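Local structure of MdbA (Actinomyces oris, 4Z7X) at residues T196-V199 with E204-D207. The protein is a thiol-disulfide oxidoreductase of the thioredoxin superfamily that probably forms disulfide bonds in exported proteins, including those of the pilus assembly pathway. Sequence-based numbering, arbitrary orientation.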
loop_
_atom_site.group_PDB
_atom_site.type_symbol
_atom_site.label_atom_id
_atom_site.label_comp_id
_atom_site.label_asym_id
_atom_site.label_seq_id
_atom_site.Cartn_x
_atom_site.Cartn_y
_atom_site.Cartn_z
ATOM N N THR A 196 -4.226 -5.802 11.269
ATOM C CA THR A 196 -4.020 -5.693 9.819
ATOM C C THR A 196 -4.314 -7.044 9.112
ATOM O O THR A 196 -4.143 -8.103 9.695
ATOM C CB THR A 196 -2.596 -5.267 9.428
ATOM O OG1 THR A 196 -1.650 -6.137 10.052
ATOM C CG2 THR A 196 -2.318 -3.858 9.872
ATOM N N PRO A 197 -4.817 -7.013 7.886
ATOM C CA PRO A 197 -5.342 -5.807 7.253
ATOM C C PRO A 197 -6.628 -5.303 7.904
ATOM O O PRO A 197 -7.308 -6.052 8.588
ATOM C CB PRO A 197 -5.622 -6.272 5.822
ATOM C CG PRO A 197 -5.899 -7.714 5.943
ATOM C CD PRO A 197 -5.094 -8.234 7.086
ATOM N N THR A 198 -6.936 -4.015 7.686
ATOM C CA THR A 198 -8.246 -3.459 7.975
ATOM C C THR A 198 -8.685 -2.804 6.679
ATOM O O THR A 198 -7.899 -2.072 6.063
ATOM C CB THR A 198 -8.250 -2.438 9.148
ATOM O OG1 THR A 198 -7.890 -3.093 10.369
ATOM C CG2 THR A 198 -9.626 -1.846 9.290
ATOM N N VAL A 199 -9.910 -3.067 6.263
ATOM C CA VAL A 199 -10.429 -2.558 4.985
ATOM C C VAL A 199 -11.732 -1.785 5.207
ATOM O O VAL A 199 -12.628 -2.220 5.943
ATOM C CB VAL A 199 -10.646 -3.762 4.016
ATOM C CG1 VAL A 199 -11.226 -3.325 2.689
ATOM C CG2 VAL A 199 -9.318 -4.493 3.756
ATOM N N GLU A 204 -17.187 2.469 5.242
ATOM C CA GLU A 204 -17.796 1.413 6.067
ATOM C C GLU A 204 -16.831 0.239 6.181
ATOM O O GLU A 204 -16.193 -0.139 5.221
ATOM C CB GLU A 204 -19.101 0.886 5.442
ATOM C CG GLU A 204 -20.232 1.898 5.271
ATOM C CD GLU A 204 -20.961 2.274 6.553
ATOM O OE1 GLU A 204 -21.424 3.437 6.625
ATOM O OE2 GLU A 204 -21.107 1.417 7.475
ATOM N N LYS A 205 -16.708 -0.291 7.379
ATOM C CA LYS A 205 -15.856 -1.455 7.633
ATOM C C LYS A 205 -16.292 -2.643 6.765
ATOM O O LYS A 205 -17.508 -2.935 6.610
ATOM C CB LYS A 205 -15.921 -1.836 9.121
ATOM C CG LYS A 205 -14.936 -2.927 9.502
ATOM C CD LYS A 205 -13.505 -2.416 9.625
ATOM C CE LYS A 205 -13.049 -2.399 11.087
ATOM N NZ LYS A 205 -13.131 -3.744 11.754
ATOM N N VAL A 206 -15.300 -3.338 6.210
ATOM C CA VAL A 206 -15.516 -4.529 5.417
ATOM C C VAL A 206 -15.136 -5.747 6.238
ATOM O O VAL A 206 -14.049 -5.805 6.766
ATOM C CB VAL A 206 -14.707 -4.467 4.125
ATOM C CG1 VAL A 206 -14.817 -5.766 3.353
ATOM C CG2 VAL A 206 -15.166 -3.284 3.245
ATOM N N ASP A 207 -16.054 -6.718 6.324
ATOM C CA ASP A 207 -15.814 -7.988 7.008
ATOM C C ASP A 207 -14.826 -8.796 6.176
ATOM O O ASP A 207 -15.156 -9.267 5.084
ATOM C CB ASP A 207 -17.142 -8.748 7.188
ATOM C CG ASP A 207 -16.996 -10.103 7.885
ATOM O OD1 ASP A 207 -15.864 -10.479 8.241
ATOM O OD2 ASP A 207 -18.039 -10.806 8.079
HETATM O O HOH W 1 -11.671 -4.759 7.846
#
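The peptide carbonyl of Val199 lies between Val206 and Lys205. Val206 CB sits 3.6 Å from Val199 O, below one face of the group, while in one of its two conformers Lys205 brings CD over the other face, 3.8 Å from the same oxygen. Lys205 CA approaches near the edge. Val206 N donates to Val199 O at 2.9 Å, 159° at the hydrogen, tilted 29° out of the carbonyl plane towards the Val206 side-chain face. The return bond expected of a hydrogen-bonded antiparallel pair is replaced by water: Val199 N and Val206 O stand 5.0 Å apart, and water 1 accepts from the former at 2.9 Å and donates to the latter at 2.8 Å. With CG1 anti to the backbone N (chi1 178°), Val199 rests this methyl on Val206 CB, 3.9 Å away; Leu59 and Phe73 pack on Val199, Leu211 on Val206. In that conformer the bent Lys205 chain crosses Thr198 at about a right angle, CE meeting CG2 at 3.9 Å, while Thr198 OG1 bonds to Gly195 O. Strand 198-201 lies inside the thioredoxin-type sheet beside strand 58-63, and 204-205 forms its edge; the hairpin starts just after cis-Pro197, which touches Cys70 of the probable CxxC active site. One direct bond and one water bridge give Val199 N and O and Val206 N and O polar partners, consistent with the chains spreading apart here without loss of polar pairing.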